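PDB 2HF9: probable hydrogenase maturation factor HypB from Methanocaldococcus jannaschii, which binds GTP and zinc, and probably hydrolyses GTP slowly to support nickel insertion during maturation of [NiFe] hydrogenases. Local coordinates for residues D27-L32 and H105-A110; L94-E99 and E125-L130; E199-S204 and D212-F217. All blocks are in the same frame, centred on the assembly; numbering follows the deposited sequence.

Contact 1 of 3, residues D27-L32 and H105-A110; sequences DKNRKL and HLVGHA. With ZN (zinc ion), chain D.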
loop_
_atom_site.group_PDB
_atom_site.type_symbol
_atom_site.label_atom_id
_atom_site.label_comp_id
_atom_site.label_asym_id
_atom_site.label_seq_id
_atom_site.Cartn_x
_atom_site.Cartn_y
_atom_site.Cartn_z
ATOM N N ASP A 27 14.542 19.047 -11.019
ATOM C CA ASP A 27 14.582 20.062 -12.071
ATOM C C ASP A 27 15.674 19.761 -13.086
ATOM O O ASP A 27 15.487 19.974 -14.284
ATOM C CB ASP A 27 14.759 21.463 -11.477
ATOM C CG ASP A 27 13.487 21.993 -10.833
ATOM O OD1 ASP A 27 12.386 21.486 -11.148
ATOM O OD2 ASP A 27 13.587 22.925 -10.005
ATOM N N LYS A 28 16.805 19.252 -12.598
ATOM C CA LYS A 28 17.913 18.824 -13.451
ATOM C C LYS A 28 17.536 17.620 -14.319
ATOM O O LYS A 28 17.896 17.564 -15.500
ATOM C CB LYS A 28 19.152 18.526 -12.605
ATOM C CG LYS A 28 19.730 19.775 -11.947
ATOM C CD LYS A 28 20.863 19.460 -10.987
ATOM C CE LYS A 28 21.347 20.738 -10.303
ATOM N NZ LYS A 28 21.969 21.704 -11.263
ATOM N N ASN A 29 16.804 16.674 -13.727
ATOM C CA ASN A 29 16.253 15.533 -14.459
ATOM C C ASN A 29 15.322 15.981 -15.583
ATOM O O ASN A 29 15.442 15.500 -16.708
ATOM C CB ASN A 29 15.500 14.575 -13.523
ATOM C CG ASN A 29 16.410 13.867 -12.526
ATOM O OD1 ASN A 29 17.642 13.927 -12.617
ATOM N ND2 ASN A 29 15.795 13.180 -11.563
ATOM N N ARG A 30 14.400 16.898 -15.270
ATOM C CA ARG A 30 13.449 17.427 -16.258
ATOM C C ARG A 30 14.157 18.137 -17.407
ATOM O O ARG A 30 13.804 17.944 -18.569
ATOM C CB ARG A 30 12.432 18.374 -15.611
ATOM C CG ARG A 30 11.039 17.773 -15.432
ATOM C CD ARG A 30 10.052 18.763 -14.818
ATOM N NE ARG A 30 10.525 19.276 -13.532
ATOM C CZ ARG A 30 10.295 18.701 -12.353
ATOM N NH1 ARG A 30 9.578 17.587 -12.271
ATOM N NH2 ARG A 30 10.780 19.251 -11.251
ATOM N N LYS A 31 15.160 18.945 -17.072
ATOM C CA LYS A 31 15.975 19.626 -18.074
ATOM C C LYS A 31 16.701 18.630 -18.985
ATOM O O LYS A 31 16.701 18.793 -20.208
ATOM C CB LYS A 31 16.928 20.633 -17.394
ATOM C CG LYS A 31 18.082 21.237 -18.237
ATOM C CD LYS A 31 17.765 21.521 -19.717
ATOM C CE LYS A 31 16.475 22.293 -19.946
ATOM N NZ LYS A 31 15.819 21.813 -21.197
ATOM N N LEU A 32 17.283 17.586 -18.395
ATOM C CA LEU A 32 17.958 16.542 -19.168
ATOM C C LEU A 32 16.986 15.833 -20.113
ATOM O O LEU A 32 17.306 15.590 -21.279
ATOM C CB LEU A 32 18.652 15.531 -18.244
ATOM C CG LEU A 32 19.330 14.307 -18.881
ATOM C CD1 LEU A 32 20.544 14.695 -19.724
ATOM C CD2 LEU A 32 19.719 13.282 -17.816
ATOM N N HIS A 105 17.348 11.639 -7.165
ATOM C CA HIS A 105 18.741 11.214 -7.180
ATOM C C HIS A 105 18.913 9.849 -7.845
ATOM O O HIS A 105 19.693 9.706 -8.793
ATOM C CB HIS A 105 19.313 11.207 -5.755
ATOM C CG HIS A 105 20.736 10.753 -5.678
ATOM N ND1 HIS A 105 21.152 9.751 -4.829
ATOM C CD2 HIS A 105 21.835 11.154 -6.358
ATOM C CE1 HIS A 105 22.451 9.560 -4.982
ATOM N NE2 HIS A 105 22.890 10.400 -5.904
ATOM N N LEU A 106 18.177 8.857 -7.351
ATOM C CA LEU A 106 18.244 7.509 -7.901
ATOM C C LEU A 106 17.751 7.473 -9.352
ATOM O O LEU A 106 18.353 6.801 -10.195
ATOM C CB LEU A 106 17.484 6.512 -7.011
ATOM C CG LEU A 106 18.291 5.666 -6.007
ATOM C CD1 LEU A 106 19.223 6.495 -5.123
ATOM C CD2 LEU A 106 17.353 4.831 -5.140
ATOM N N VAL A 107 16.677 8.213 -9.632
ATOM C CA VAL A 107 16.144 8.345 -10.990
ATOM C C VAL A 107 17.166 9.007 -11.928
ATOM O O VAL A 107 17.346 8.564 -13.060
ATOM C CB VAL A 107 14.776 9.090 -11.010
ATOM C CG1 VAL A 107 14.379 9.501 -12.431
ATOM C CG2 VAL A 107 13.687 8.222 -10.379
ATOM N N GLY A 108 17.839 10.049 -11.445
ATOM C CA GLY A 108 18.904 10.708 -12.205
ATOM C C GLY A 108 19.964 9.740 -12.700
ATOM O O GLY A 108 20.349 9.774 -13.873
ATOM N N HIS A 109 20.419 8.864 -11.809
ATOM C CA HIS A 109 21.416 7.845 -12.148
ATOM C C HIS A 109 20.865 6.750 -13.057
ATOM O O HIS A 109 21.584 6.221 -13.905
ATOM C CB HIS A 109 22.021 7.246 -10.880
ATOM C CG HIS A 109 22.985 8.163 -10.196
ATOM N ND1 HIS A 109 24.177 8.545 -10.773
ATOM C CD2 HIS A 109 22.924 8.795 -9.000
ATOM C CE1 HIS A 109 24.815 9.365 -9.959
ATOM N NE2 HIS A 109 24.078 9.533 -8.875
ATOM N N ALA A 110 19.588 6.418 -12.881
ATOM C CA ALA A 110 18.920 5.483 -13.787
ATOM C C ALA A 110 18.944 6.022 -15.220
ATOM O O ALA A 110 19.146 5.259 -16.169
ATOM C CB ALA A 110 17.494 5.215 -13.327
HETATM ZN ZN ZN D . 24.438 10.551 -6.922
#
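The carboxamide of N29 meets G108 obliquely: the glycine lies off the plane of the amide, in front of the end that carries OD1 and ND2. OD1 of N29 comes to 3.5 Å from CA of G108, and on the other branch ND2 of N29 is 4.0 Å from CG1 of V107. Two more flat groups flank this meeting without joining in it. The guanidinium of R30 takes OD1 of D27 at its edge, in plane, NH2 to OD1 2.8 Å and nearly straight (170°). The ring of H109 has NE2 of H105 at its edge, because one zinc ion joins the two imidazoles; it is bound by NE2 of H105 at 1.9 Å and by NE2 of H109 at 2.2 Å. The histidines are one helical turn apart, on the side of their helix turned from N29, and this experimentally known zinc site has a second shell in E112, which takes ND1 of H109.

No hydrogen bond crosses between the two segments. Instead, ND2 of N29 is held by the carbonyl oxygens of L138 and A104, which settles which way round the amide lies and brings OD1 to the glycine. G108 allows this closeness, since a modelled CB there would be only 3.1 Å from OD1 of N29. Cutting N29 back to alanine is likely to leave the L138 and A104 carbonyls without their shared donor and to open a gap beside G108.

Helix 18-35 thus packs on helix 104-111, with N29 and G108 nearest at 5.9 Å between CA atoms. The loop between strands 121-125 and 142-148 packs against both helices: V107 rests on L138, while R30 reaches D137 and T140.

Contact 2 of 3, residues L94-E99 and E125-L130; sequences LNTGKE and ENVGNL. With MG (magnesium ion), chain C; GSP (5'-guanosine-diphosphate-monothiophosphate), chain E.
T96 and V127 make a small van der Waals contact between two loops at the C-terminal ends of strands 90-95 and 121-125, on the nucleotide side of the sheet. A single methyl carries it: CG1 of V127 lies 3.7 Å from OG1 of T96 and 3.9 Å from CG2 of T96, so it lodges against both branches of the threonine. A chi1 of 55° puts OG1 of T96 between the backbone N and carbonyl carbon and CG2 beside the N, which turns both branches to that methyl. The type II' turn from T96 to E99, with G97 at positive phi, then swings the chain back so that O of E99 also nears it.

V127 is steadied by its predecessor: its N donates to OD1 of N126 over 2.8 Å, on a lone pair in the carbonyl plane though bent (139° at the hydrogen), and OD1 also accepts from N of L102. At the end of strand 121-125, the extended side chain of E125 puts OE2 2.1 Å from the magnesium ion, alongside T52, D80, a water and two GSP oxygens. G128 faces the thiophosphate, with no room for a CB beside S1G.

Strand 68-74 lies between the two strands, bonding L94 and T96 through D74 and E125 through I71 and G73, while helix 51-62 packs against E125.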
loop_
_atom_site.group_PDB
_atom_site.type_symbol
_atom_site.label_atom_id
_atom_site.label_comp_id
_atom_site.label_asym_id
_atom_site.label_seq_id
_atom_site.Cartn_x
_atom_site.Cartn_y
_atom_site.Cartn_z
ATOM N N LEU A 94 15.360 -0.755 -10.377
ATOM C CA LEU A 94 15.909 -0.151 -9.171
ATOM C C LEU A 94 15.420 -0.899 -7.938
ATOM O O LEU A 94 14.240 -0.833 -7.585
ATOM C CB LEU A 94 15.548 1.342 -9.080
ATOM C CG LEU A 94 16.206 2.332 -10.051
ATOM C CD1 LEU A 94 15.617 3.729 -9.872
ATOM C CD2 LEU A 94 17.725 2.371 -9.887
ATOM N N ASN A 95 16.328 -1.633 -7.303
ATOM C CA ASN A 95 16.027 -2.288 -6.042
ATOM C C ASN A 95 16.060 -1.234 -4.944
ATOM O O ASN A 95 17.113 -0.667 -4.637
ATOM C CB ASN A 95 17.011 -3.425 -5.761
ATOM C CG ASN A 95 16.888 -4.569 -6.757
ATOM O OD1 ASN A 95 15.800 -5.086 -7.001
ATOM N ND2 ASN A 95 18.017 -4.984 -7.322
ATOM N N THR A 96 14.891 -0.964 -4.372
ATOM C CA THR A 96 14.692 0.226 -3.549
ATOM C C THR A 96 14.892 0.003 -2.054
ATOM O O THR A 96 14.726 0.932 -1.263
ATOM C CB THR A 96 13.300 0.850 -3.799
ATOM O OG1 THR A 96 12.291 -0.142 -3.594
ATOM C CG2 THR A 96 13.199 1.381 -5.223
ATOM N N GLY A 97 15.251 -1.221 -1.672
ATOM C CA GLY A 97 15.492 -1.563 -0.268
ATOM C C GLY A 97 14.315 -1.232 0.626
ATOM O O GLY A 97 13.177 -1.582 0.320
ATOM N N LYS A 98 14.592 -0.537 1.724
ATOM C CA LYS A 98 13.556 -0.207 2.702
ATOM C C LYS A 98 12.927 1.170 2.461
ATOM O O LYS A 98 12.042 1.598 3.209
ATOM C CB LYS A 98 14.101 -0.333 4.130
ATOM C CG LYS A 98 14.534 -1.750 4.490
ATOM C CD LYS A 98 14.915 -1.881 5.956
ATOM C CE LYS A 98 15.374 -3.298 6.272
ATOM N NZ LYS A 98 15.754 -3.470 7.704
ATOM N N GLU A 99 13.375 1.847 1.405
ATOM C CA GLU A 99 12.830 3.149 1.025
ATOM C C GLU A 99 11.386 3.023 0.520
ATOM O O GLU A 99 11.072 2.159 -0.302
ATOM C CB GLU A 99 13.722 3.814 -0.029
ATOM C CG GLU A 99 13.860 5.327 0.123
ATOM C CD GLU A 99 14.432 5.739 1.473
ATOM O OE1 GLU A 99 15.502 5.221 1.864
ATOM O OE2 GLU A 99 13.808 6.587 2.144
ATOM N N GLU A 125 7.768 3.319 -12.748
ATOM C CA GLU A 125 6.912 2.726 -11.728
ATOM C C GLU A 125 7.520 2.934 -10.352
ATOM O O GLU A 125 8.537 2.329 -10.008
ATOM C CB GLU A 125 6.633 1.243 -11.973
ATOM C CG GLU A 125 5.628 0.682 -10.974
ATOM C CD GLU A 125 5.115 -0.689 -11.338
ATOM O OE1 GLU A 125 5.196 -1.063 -12.521
ATOM O OE2 GLU A 125 4.632 -1.408 -10.438
ATOM N N ASN A 126 6.883 3.810 -9.583
ATOM C CA ASN A 126 7.303 4.115 -8.230
ATOM C C ASN A 126 6.989 2.940 -7.308
ATOM O O ASN A 126 6.305 1.993 -7.707
ATOM C CB ASN A 126 6.573 5.371 -7.747
ATOM C CG ASN A 126 7.431 6.246 -6.862
ATOM O OD1 ASN A 126 8.133 5.764 -5.969
ATOM N ND2 ASN A 126 7.364 7.548 -7.096
ATOM N N VAL A 127 7.480 2.992 -6.076
ATOM C CA VAL A 127 7.159 1.937 -5.115
ATOM C C VAL A 127 5.683 2.062 -4.700
ATOM O O VAL A 127 5.134 3.166 -4.678
ATOM C CB VAL A 127 8.105 1.941 -3.886
ATOM C CG1 VAL A 127 9.555 2.220 -4.299
ATOM C CG2 VAL A 127 7.653 2.945 -2.872
ATOM N N GLY A 128 5.041 0.929 -4.412
ATOM C CA GLY A 128 3.630 0.914 -4.010
ATOM C C GLY A 128 3.425 1.425 -2.597
ATOM O O GLY A 128 3.698 0.717 -1.629
ATOM N N ASN A 129 2.938 2.662 -2.492
ATOM C CA ASN A 129 2.816 3.388 -1.230
ATOM C C ASN A 129 2.063 4.678 -1.521
ATOM O O ASN A 129 2.405 5.391 -2.469
ATOM C CB ASN A 129 4.210 3.716 -0.662
ATOM C CG ASN A 129 4.183 4.124 0.815
ATOM O OD1 ASN A 129 3.539 5.101 1.201
ATOM N ND2 ASN A 129 4.911 3.381 1.639
ATOM N N LEU A 130 1.045 4.977 -0.715
ATOM C CA LEU A 130 0.251 6.194 -0.900
ATOM C C LEU A 130 0.665 7.356 0.008
ATOM O O LEU A 130 0.002 8.396 0.026
ATOM C CB LEU A 130 -1.247 5.899 -0.725
ATOM C CG LEU A 130 -2.000 5.153 -1.831
ATOM C CD1 LEU A 130 -3.449 4.946 -1.415
ATOM C CD2 LEU A 130 -1.928 5.887 -3.176
HETATM MG MG MG C . 4.010 -3.456 -10.360
HETATM P PG GSP E . 2.947 -3.725 -7.350
HETATM O O3B GSP E . 1.509 -3.940 -8.040
HETATM S S1G GSP E . 2.810 -2.581 -6.068
HETATM O O2G GSP E . 3.363 -5.102 -6.802
HETATM O O3G GSP E . 3.953 -3.262 -8.417
HETATM P PB GSP E . 0.987 -3.147 -9.345
HETATM O O1B GSP E . 0.320 -1.904 -8.906
HETATM O O2B GSP E . 2.039 -2.914 -10.351
HETATM P PA GSP E . -0.185 -5.237 -10.999
HETATM O O1A GSP E . -0.098 -4.650 -12.357
HETATM O O2A GSP E . 0.886 -6.239 -10.760
HETATM O O3A GSP E . -0.208 -4.107 -9.852
HETATM O "O5'" GSP E . -1.653 -5.850 -10.811
HETATM C "C5'" GSP E . -2.046 -6.446 -9.591
HETATM C "C4'" GSP E . -3.110 -7.507 -9.852
HETATM O "O4'" GSP E . -4.336 -6.904 -10.229
HETATM C "C3'" GSP E . -2.742 -8.466 -10.973
HETATM O "O3'" GSP E . -3.188 -9.737 -10.558
HETATM C "C2'" GSP E . -3.554 -7.985 -12.156
HETATM O "O2'" GSP E . -3.913 -9.032 -13.017
HETATM C "C1'" GSP E . -4.782 -7.410 -11.478
HETATM N N9 GSP E . -5.453 -6.291 -12.160
HETATM C C8 GSP E . -4.925 -5.080 -12.533
HETATM N N7 GSP E . -5.920 -4.341 -13.074
HETATM C C5 GSP E . -7.069 -5.054 -13.034
HETATM C C6 GSP E . -8.373 -4.777 -13.443
HETATM O O6 GSP E . -8.646 -3.694 -13.958
HETATM N N1 GSP E . -9.358 -5.730 -13.256
HETATM C C2 GSP E . -9.050 -6.949 -12.674
HETATM N N2 GSP E . -9.998 -7.864 -12.502
HETATM N N3 GSP E . -7.756 -7.219 -12.266
HETATM C C4 GSP E . -6.787 -6.280 -12.446
HETATM O O HOH W 1 3.449 -5.420 -10.330
#

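Contact 3 of 3, residues E199-S204 and D212-F217; sequences EVVLLS and DKVLEF. With GSP (5'-guanosine-diphosphate-monothiophosphate), chain E.
Strand 199-202 and helix 212-217 run nearly antiparallel, their axes 153° apart in direction and 8.7 Å apart at closest approach. V201 is the central residue of the interface. Its two methyls straddle the root of K213, CG2 of V201 standing 3.7 Å from CB of K213, while CG1, anti to the backbone N (chi1 173°), carries on to CG2 of V214 at 4.0 Å. The two valines cross at about a right angle. Two residues on, just past the strand, CD2 of L203 meets that same V214 methyl more loosely, at 4.3 Å.

At the other end, E199 lays its aliphatic part against F217: CG of E199 is 4.0 Å from CD1 of F217 and approaches the ring obliquely. No hydrogen bond joins strand to helix. K213 gives only its CB to V201, then bends at chi2 and chi3 and turns along its own helix, where NZ bonds OE1 of E216 at 2.7 Å on the syn lone pair. Both partners of that salt bridge are exposed, beside the apolar packing. L54 of helix 51-62 backs both L203 and V214, and L168 of the neighbouring strand supports V201 and F217.

Past the strand, S204 brings its CA to 3.5 Å from O6 of the GSP guanine, its OG being tied to D175 and to the amides of K206 and T207. An edge strand, a base-contacting loop and a returning helix form the last beta-alpha unit of a P-loop GTPase; the loop is consistent with the fifth of the conserved GTPase guanine-nucleotide motifs.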
loop_
_atom_site.group_PDB
_atom_site.type_symbol
_atom_site.label_atom_id
_atom_site.label_comp_id
_atom_site.label_asym_id
_atom_site.label_seq_id
_atom_site.Cartn_x
_atom_site.Cartn_y
_atom_site.Cartn_z
ATOM N N GLU A 199 -7.000 15.037 -14.032
ATOM C CA GLU A 199 -7.878 14.195 -14.837
ATOM C C GLU A 199 -8.225 12.975 -13.996
ATOM O O GLU A 199 -7.368 12.449 -13.284
ATOM C CB GLU A 199 -7.208 13.772 -16.146
ATOM C CG GLU A 199 -7.024 14.904 -17.160
ATOM C CD GLU A 199 -8.330 15.603 -17.509
ATOM O OE1 GLU A 199 -9.284 14.917 -17.941
ATOM O OE2 GLU A 199 -8.402 16.838 -17.342
ATOM N N VAL A 200 -9.484 12.553 -14.048
ATOM C CA VAL A 200 -9.928 11.380 -13.299
ATOM C C VAL A 200 -10.532 10.362 -14.265
ATOM O O VAL A 200 -11.480 10.665 -14.984
ATOM C CB VAL A 200 -10.939 11.752 -12.172
ATOM C CG1 VAL A 200 -11.361 10.509 -11.399
ATOM C CG2 VAL A 200 -10.337 12.782 -11.217
ATOM N N VAL A 201 -9.965 9.159 -14.281
ATOM C CA VAL A 201 -10.379 8.118 -15.218
ATOM C C VAL A 201 -10.820 6.857 -14.473
ATOM O O VAL A 201 -10.110 6.358 -13.598
ATOM C CB VAL A 201 -9.244 7.794 -16.236
ATOM C CG1 VAL A 201 -9.599 6.594 -17.120
ATOM C CG2 VAL A 201 -8.924 9.013 -17.098
ATOM N N LEU A 202 -12.008 6.365 -14.817
ATOM C CA LEU A 202 -12.483 5.073 -14.338
ATOM C C LEU A 202 -12.001 4.004 -15.313
ATOM O O LEU A 202 -12.243 4.090 -16.522
ATOM C CB LEU A 202 -14.013 5.059 -14.203
ATOM C CG LEU A 202 -14.600 5.989 -13.130
ATOM C CD1 LEU A 202 -16.114 6.124 -13.297
ATOM C CD2 LEU A 202 -14.257 5.501 -11.722
ATOM N N LEU A 203 -11.301 3.008 -14.784
ATOM C CA LEU A 203 -10.596 2.049 -15.627
ATOM C C LEU A 203 -10.802 0.605 -15.202
ATOM O O LEU A 203 -10.873 0.292 -14.012
ATOM C CB LEU A 203 -9.089 2.370 -15.641
ATOM C CG LEU A 203 -8.152 1.485 -16.483
ATOM C CD1 LEU A 203 -8.435 1.625 -17.971
ATOM C CD2 LEU A 203 -6.689 1.779 -16.187
ATOM N N SER A 204 -10.895 -0.276 -16.194
ATOM C CA SER A 204 -10.676 -1.693 -15.976
ATOM C C SER A 204 -9.640 -2.167 -16.981
ATOM O O SER A 204 -9.858 -2.070 -18.190
ATOM C CB SER A 204 -11.962 -2.499 -16.152
ATOM O OG SER A 204 -11.669 -3.888 -16.109
ATOM N N ASP A 212 -8.917 4.228 -23.307
ATOM C CA ASP A 212 -8.890 5.337 -24.270
ATOM C C ASP A 212 -8.584 6.679 -23.587
ATOM O O ASP A 212 -7.835 7.493 -24.123
ATOM C CB ASP A 212 -10.222 5.408 -25.042
ATOM C CG ASP A 212 -10.242 6.506 -26.100
ATOM O OD1 ASP A 212 -9.329 6.540 -26.950
ATOM O OD2 ASP A 212 -11.182 7.331 -26.089
ATOM N N LYS A 213 -9.157 6.889 -22.402
ATOM C CA LYS A 213 -8.943 8.116 -21.631
ATOM C C LYS A 213 -7.534 8.222 -21.037
ATOM O O LYS A 213 -7.014 9.327 -20.873
ATOM C CB LYS A 213 -9.999 8.265 -20.526
ATOM C CG LYS A 213 -11.457 8.227 -21.009
ATOM C CD LYS A 213 -11.763 9.294 -22.061
ATOM C CE LYS A 213 -11.980 10.669 -21.442
ATOM N NZ LYS A 213 -12.259 11.702 -22.492
ATOM N N VAL A 214 -6.920 7.084 -20.710
ATOM C CA VAL A 214 -5.529 7.093 -20.232
ATOM C C VAL A 214 -4.595 7.441 -21.395
ATOM O O VAL A 214 -3.720 8.294 -21.258
ATOM C CB VAL A 214 -5.101 5.756 -19.563
ATOM C CG1 VAL A 214 -3.684 5.873 -18.977
ATOM C CG2 VAL A 214 -6.093 5.347 -18.469
ATOM N N LEU A 215 -4.797 6.787 -22.540
ATOM C CA LEU A 215 -4.039 7.105 -23.752
ATOM C C LEU A 215 -4.168 8.581 -24.109
ATOM O O LEU A 215 -3.183 9.226 -24.467
ATOM C CB LEU A 215 -4.492 6.240 -24.930
ATOM C CG LEU A 215 -4.097 4.764 -24.924
ATOM C CD1 LEU A 215 -4.842 4.026 -26.030
ATOM C CD2 LEU A 215 -2.589 4.585 -25.077
ATOM N N GLU A 216 -5.385 9.106 -23.996
ATOM C CA GLU A 216 -5.660 10.517 -24.236
ATOM C C GLU A 216 -4.796 11.411 -23.342
ATOM O O GLU A 216 -4.190 12.377 -23.819
ATOM C CB GLU A 216 -7.143 10.812 -23.994
ATOM C CG GLU A 216 -7.542 12.246 -24.276
ATOM C CD GLU A 216 -8.981 12.531 -23.899
ATOM O OE1 GLU A 216 -9.706 11.590 -23.506
ATOM O OE2 GLU A 216 -9.391 13.701 -23.993
ATOM N N PHE A 217 -4.739 11.075 -22.053
ATOM C CA PHE A 217 -3.914 11.816 -21.100
ATOM C C PHE A 217 -2.438 11.795 -21.482
ATOM O O PHE A 217 -1.776 12.833 -21.431
ATOM C CB PHE A 217 -4.093 11.297 -19.664
ATOM C CG PHE A 217 -3.176 11.959 -18.668
ATOM C CD1 PHE A 217 -3.508 13.193 -18.113
ATOM C CD2 PHE A 217 -1.967 11.365 -18.309
ATOM C CE1 PHE A 217 -2.655 13.820 -17.202
ATOM C CE2 PHE A 217 -1.107 11.989 -17.399
ATOM C CZ PHE A 217 -1.455 13.219 -16.848
HETATM P PG GSP E . 2.947 -3.725 -7.350
HETATM O O3B GSP E . 1.509 -3.940 -8.040
HETATM S S1G GSP E . 2.810 -2.581 -6.068
HETATM O O2G GSP E . 3.363 -5.102 -6.802
HETATM O O3G GSP E . 3.953 -3.262 -8.417
HETATM P PB GSP E . 0.987 -3.147 -9.345
HETATM O O1B GSP E . 0.320 -1.904 -8.906
HETATM O O2B GSP E . 2.039 -2.914 -10.351
HETATM P PA GSP E . -0.185 -5.237 -10.999
HETATM O O1A GSP E . -0.098 -4.650 -12.357
HETATM O O2A GSP E . 0.886 -6.239 -10.760
HETATM O O3A GSP E . -0.208 -4.107 -9.852
HETATM O "O5'" GSP E . -1.653 -5.850 -10.811
HETATM C "C5'" GSP E . -2.046 -6.446 -9.591
HETATM C "C4'" GSP E . -3.110 -7.507 -9.852
HETATM O "O4'" GSP E . -4.336 -6.904 -10.229
HETATM C "C3'" GSP E . -2.742 -8.466 -10.973
HETATM O "O3'" GSP E . -3.188 -9.737 -10.558
HETATM C "C2'" GSP E . -3.554 -7.985 -12.156
HETATM O "O2'" GSP E . -3.913 -9.032 -13.017
HETATM C "C1'" GSP E . -4.782 -7.410 -11.478
HETATM N N9 GSP E . -5.453 -6.291 -12.160
HETATM C C8 GSP E . -4.925 -5.080 -12.533
HETATM N N7 GSP E . -5.920 -4.341 -13.074
HETATM C C5 GSP E . -7.069 -5.054 -13.034
HETATM C C6 GSP E . -8.373 -4.777 -13.443
HETATM O O6 GSP E . -8.646 -3.694 -13.958
HETATM N N1 GSP E . -9.358 -5.730 -13.256
HETATM C C2 GSP E . -9.050 -6.949 -12.674
HETATM N N2 GSP E . -9.998 -7.864 -12.502
HETATM N N3 GSP E . -7.756 -7.219 -12.266
HETATM C C4 GSP E . -6.787 -6.280 -12.446
#

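Contacts 1 and 2 are neighbours, their centres about 17 Å apart, and their segments alternate along the chain, strand 90-95 being followed by helix 104-111. They touch through L94, whose CD1 packs 4.1 Å from O of L106. Contact 3 lies across the chain's centre, about 27 Å from contact 1 and 24 Å from contact 2, centre to centre. The nucleotide spans part of that gap: contact 2 reaches its phosphate end through E125 and the magnesium ion, contact 3 its guanine end through S204. Contact 1 has no such tie to GSP and carries the zinc ion instead. Contact 2 lies between the two, touching helix 104-111 through L94 and the magnesium ion through E125.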